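Local structure of bluetongue virus COAT protein VP7 (Bluetongue virus, 1BVP) at the interface of chains A and B. The protein forms homotrimeric capsomers that assemble, 260 to a particle, on an inner scaffold of VP3 to build the core of the virus. Sequence-based numbering; all coordinates share one arbitrary frame. Chains: chain A/B, Bluetongue virus COAT protein VP7.

Contact 1: the interface of chains A and B. Residues chain A 101, 103, 106-107; chain B 13, 17, 26, 29.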
loop_
_atom_site.group_PDB
_atom_site.type_symbol
_atom_site.label_atom_id
_atom_site.label_comp_id
_atom_site.label_asym_id
_atom_site.label_seq_id
_atom_site.Cartn_x
_atom_site.Cartn_y
_atom_site.Cartn_z
ATOM N N PHE A 101 25.237 -5.876 15.439
ATOM C CA PHE A 101 24.168 -5.604 14.480
ATOM C C PHE A 101 23.451 -4.342 14.973
ATOM O O PHE A 101 23.510 -4.005 16.166
ATOM C CB PHE A 101 23.213 -6.791 14.330
ATOM C CG PHE A 101 22.680 -7.334 15.630
ATOM C CD1 PHE A 101 21.615 -6.712 16.277
ATOM C CD2 PHE A 101 23.229 -8.476 16.193
ATOM C CE1 PHE A 101 21.104 -7.232 17.488
ATOM C CE2 PHE A 101 22.736 -9.008 17.388
ATOM C CZ PHE A 101 21.667 -8.383 18.041
ATOM N N THR A 103 20.273 -1.565 15.690
ATOM C CA THR A 103 18.912 -1.551 16.192
ATOM C C THR A 103 17.910 -1.748 15.020
ATOM O O THR A 103 16.973 -2.529 15.156
ATOM C CB THR A 103 18.641 -0.208 16.917
ATOM O OG1 THR A 103 19.329 -0.199 18.167
ATOM C CG2 THR A 103 17.187 -0.014 17.182
ATOM N N ALA A 106 18.006 -5.365 13.790
ATOM C CA ALA A 106 17.473 -6.244 14.818
ATOM C C ALA A 106 15.969 -6.190 14.785
ATOM O O ALA A 106 15.297 -7.203 14.810
ATOM C CB ALA A 106 17.972 -5.787 16.194
ATOM N N ASN A 107 15.444 -4.978 14.791
ATOM C CA ASN A 107 14.004 -4.767 14.778
ATOM C C ASN A 107 13.318 -5.280 13.520
ATOM O O ASN A 107 12.218 -5.813 13.561
ATOM C CB ASN A 107 13.706 -3.298 15.018
ATOM C CG ASN A 107 13.811 -2.926 16.483
ATOM O OD1 ASN A 107 12.827 -2.957 17.214
ATOM N ND2 ASN A 107 15.007 -2.621 16.929
ATOM N N ARG B 13 12.695 -0.143 21.113
ATOM C CA ARG B 13 13.427 -0.679 19.959
ATOM C C ARG B 13 14.812 -1.207 20.382
ATOM O O ARG B 13 15.316 -2.167 19.805
ATOM C CB ARG B 13 13.524 0.337 18.812
ATOM C CG ARG B 13 12.201 0.867 18.313
ATOM C CD ARG B 13 12.317 1.863 17.120
ATOM N NE ARG B 13 12.445 1.173 15.840
ATOM C CZ ARG B 13 13.466 1.307 14.978
ATOM N NH1 ARG B 13 14.486 2.137 15.234
ATOM N NH2 ARG B 13 13.498 0.566 13.860
ATOM N N THR B 17 16.683 -5.504 20.597
ATOM C CA THR B 17 18.028 -5.814 20.150
ATOM C C THR B 17 18.602 -7.008 20.924
ATOM O O THR B 17 19.423 -7.756 20.408
ATOM C CB THR B 17 18.880 -4.579 20.389
ATOM O OG1 THR B 17 18.786 -3.709 19.256
ATOM C CG2 THR B 17 20.270 -4.918 20.662
ATOM N N GLU B 26 25.733 -2.646 20.081
ATOM C CA GLU B 26 26.203 -1.465 19.394
ATOM C C GLU B 26 26.281 -0.482 20.616
ATOM O O GLU B 26 25.506 -0.606 21.578
ATOM C CB GLU B 26 25.123 -1.125 18.368
ATOM C CG GLU B 26 25.213 0.171 17.615
ATOM C CD GLU B 26 23.901 0.468 16.831
ATOM O OE1 GLU B 26 22.781 0.128 17.308
ATOM O OE2 GLU B 26 23.983 1.054 15.727
ATOM N N VAL B 29 23.175 1.630 21.816
ATOM C CA VAL B 29 22.183 0.883 22.588
ATOM C C VAL B 29 22.478 0.825 24.080
ATOM O O VAL B 29 21.574 0.954 24.907
ATOM C CB VAL B 29 22.090 -0.585 22.073
ATOM C CG1 VAL B 29 21.147 -1.413 22.898
ATOM C CG2 VAL B 29 21.696 -0.590 20.633
#

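Contact 2: the interface of chains A and B. Residues chain A 3, 7, 97, 101; chain B 19-20, 23-24.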
loop_
_atom_site.group_PDB
_atom_site.type_symbol
_atom_site.label_atom_id
_atom_site.label_comp_id
_atom_site.label_asym_id
_atom_site.label_seq_id
_atom_site.Cartn_x
_atom_site.Cartn_y
_atom_site.Cartn_z
ATOM N N THR A 3 20.019 -13.597 14.681
ATOM C CA THR A 3 21.213 -12.751 14.844
ATOM C C THR A 3 22.082 -12.831 13.599
ATOM O O THR A 3 22.654 -11.830 13.159
ATOM C CB THR A 3 22.026 -13.194 16.044
ATOM O OG1 THR A 3 21.865 -14.608 16.189
ATOM C CG2 THR A 3 21.516 -12.519 17.309
ATOM N N ARG A 7 23.057 -9.599 11.413
ATOM C CA ARG A 7 24.437 -9.246 11.063
ATOM C C ARG A 7 24.657 -9.048 9.578
ATOM O O ARG A 7 25.262 -8.033 9.167
ATOM C CB ARG A 7 25.434 -10.250 11.606
ATOM C CG ARG A 7 25.503 -10.165 13.102
ATOM C CD ARG A 7 26.443 -11.188 13.665
ATOM N NE ARG A 7 26.390 -11.154 15.123
ATOM C CZ ARG A 7 26.059 -12.198 15.875
ATOM N NH1 ARG A 7 25.766 -13.350 15.302
ATOM N NH2 ARG A 7 25.982 -12.083 17.193
ATOM N N PRO A 97 29.859 -13.650 17.777
ATOM C CA PRO A 97 29.212 -12.659 18.647
ATOM C C PRO A 97 29.871 -11.313 18.741
ATOM O O PRO A 97 29.297 -10.380 19.270
ATOM C CB PRO A 97 29.148 -13.360 20.005
ATOM C CG PRO A 97 30.268 -14.318 19.948
ATOM C CD PRO A 97 30.243 -14.848 18.538
ATOM N N PHE A 101 25.237 -5.876 15.439
ATOM C CA PHE A 101 24.168 -5.604 14.480
ATOM C C PHE A 101 23.451 -4.342 14.973
ATOM O O PHE A 101 23.510 -4.005 16.166
ATOM C CB PHE A 101 23.213 -6.791 14.330
ATOM C CG PHE A 101 22.680 -7.334 15.630
ATOM C CD1 PHE A 101 21.615 -6.712 16.277
ATOM C CD2 PHE A 101 23.229 -8.476 16.193
ATOM C CE1 PHE A 101 21.104 -7.232 17.488
ATOM C CE2 PHE A 101 22.736 -9.008 17.388
ATOM C CZ PHE A 101 21.667 -8.383 18.041
ATOM N N GLN B 19 18.531 -10.011 21.386
ATOM C CA GLN B 19 18.154 -11.296 20.825
ATOM C C GLN B 19 18.779 -12.451 21.585
ATOM O O GLN B 19 18.132 -13.431 21.899
ATOM C CB GLN B 19 18.486 -11.354 19.307
ATOM C CG GLN B 19 17.265 -11.492 18.326
ATOM C CD GLN B 19 16.839 -10.167 17.618
ATOM O OE1 GLN B 19 16.339 -9.224 18.232
ATOM N NE2 GLN B 19 16.995 -10.134 16.313
ATOM N N GLU B 20 20.011 -12.299 22.009
ATOM C CA GLU B 20 20.632 -13.415 22.686
ATOM C C GLU B 20 21.478 -12.976 23.889
ATOM O O GLU B 20 21.576 -11.776 24.209
ATOM C CB GLU B 20 21.379 -14.228 21.622
ATOM C CG GLU B 20 22.343 -15.257 22.056
ATOM C CD GLU B 20 23.502 -15.277 21.092
ATOM O OE1 GLU B 20 23.218 -15.446 19.875
ATOM O OE2 GLU B 20 24.669 -15.053 21.532
ATOM N N ILE B 23 25.820 -11.878 22.706
ATOM C CA ILE B 23 26.063 -10.930 21.623
ATOM C C ILE B 23 26.635 -9.596 22.091
ATOM O O ILE B 23 26.517 -9.246 23.254
ATOM C CB ILE B 23 24.768 -10.710 20.794
ATOM C CG1 ILE B 23 23.514 -10.467 21.671
ATOM C CG2 ILE B 23 24.516 -11.973 19.996
ATOM C CD1 ILE B 23 23.281 -9.057 22.237
ATOM N N VAL B 24 27.303 -8.857 21.219
ATOM C CA VAL B 24 27.828 -7.574 21.647
ATOM C C VAL B 24 26.984 -6.433 21.095
ATOM O O VAL B 24 26.688 -6.345 19.879
ATOM C CB VAL B 24 29.328 -7.366 21.307
ATOM C CG1 VAL B 24 30.099 -8.645 21.557
ATOM C CG2 VAL B 24 29.515 -6.830 19.898
#

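Contact 1: the interface of chains A and B
Helix 103-116 of chain A presents its first turns to chain B at the subunit interface of the VP7 trimer, where A:Asn107 meets the C-terminal part of helix 2-15 through B:Arg13. The amide nitrogen ND2 of A:Asn107 gives a nearly straight hydrogen bond to the backbone O of B:Arg13, 2.9 Å long with 174° at the hydrogen. That oxygen lies close to the plane of the amide, although the donor is tilted from the plane of the carbonyl it approaches. ND2 also bonds A:Thr103 O, one turn back in its own helix, at 2.6 Å, so two carbonyls, one from each chain, fix the rotation of the amide. CG of A:Asn107 sits beside its own backbone N (chi1 -79°), which turns the amide back toward that turn. B:Arg13 bends at chi3, and its guanidinium comes round to NH2 4.0 Å from A:Asn107 CB, its plane 27° from that of the amide.

A:Thr103 lies across B:Arg13 at about a right angle, its methyl CG2 4.0 Å from B:Arg13 CB. Its hydroxyl branch points instead toward B:Val29: A:Thr103 OG1 lies 3.4 Å from B:Val29 CG2. B:Glu26, poorly ordered, makes at most a weak bond to A:Thr103 N. B:Thr17, next to A:Thr103, packs its CA against the methyl of A:Ala106, and its backbone O lies in the ring plane of A:Phe101, at the edge, 3.3 Å from CZ.

Contact 2: the interface of chains A and B
A:Thr3, in the first turn of helix 2-15, touches the chain B loop that carries B:Gln19, B:Glu20, B:Ile23 and B:Val24, and the contact they make is mostly apolar. The methyl CG2 of A:Thr3 does the work: it reaches B:Gln19 CB at 3.8 Å and B:Ile23 CG2 at 4.1 Å. With CG2 placed beside the backbone N and OG1 between N and the carbonyl carbon (chi1 32°), the threonine turns its methyl to the loop. Its side chain and that of B:Gln19 run past one another in opposite directions.

B:Ile23 has the most surface buried by the partner in this patch, 51 Å². Its CG2 methyl touches both A:Thr3 CG2 and the NH2 end of A:Arg7, which approach it from its flank. The arginine chain is extended from CG to NE and carries the guanidinium out to the isoleucine; the two side chains meet at a slant. Within chain A, A:Pro97 gives the guanidinium second-shell support, its N lying over one face, offset toward the rim. On the same side of the isoleucine, beside A:Thr3, CE2 of the A:Phe101 ring lies 4.3 Å from B:Ile23 CB, a loose approach that adds apolar surface.

Polar contacts are few and soft. The backbone N of B:Val24 gives a weak hydrogen bond to A:Pro97 O, 3.2 Å long and bent to 131° at the hydrogen.

Charge enters at longer range. NH2 of A:Arg7 stands 5.1 Å from OE1 of B:Glu20, too far for a salt bridge, and the glutamate is poorly ordered; any attraction between them would probably be diffuse.

Together these contacts seat the loop of one subunit against the N-terminal helix and the 97-101 region of its neighbour, and so probably help to hold the VP7 trimer together.

About 9 Å separates the C-alpha centres of contact 1 and contact 2, and A:Phe101 belongs to both, so they are adjoining stretches of one subunit interface. Along chain B the residues of contact 1 bracket those of contact 2: B:Arg13 and B:Thr17 come before the stretch 19-24, B:Glu26 and B:Val29 after it, and that stretch lies in the loop joining helices 2-15 and 27-44. Helix 2-15 serves on both sides, through its later part in chain B and its beginning in chain A. Contact 1 supplies the directional bonding and contact 2 mainly apolar packing, and the same pairing should recur around the homotrimer.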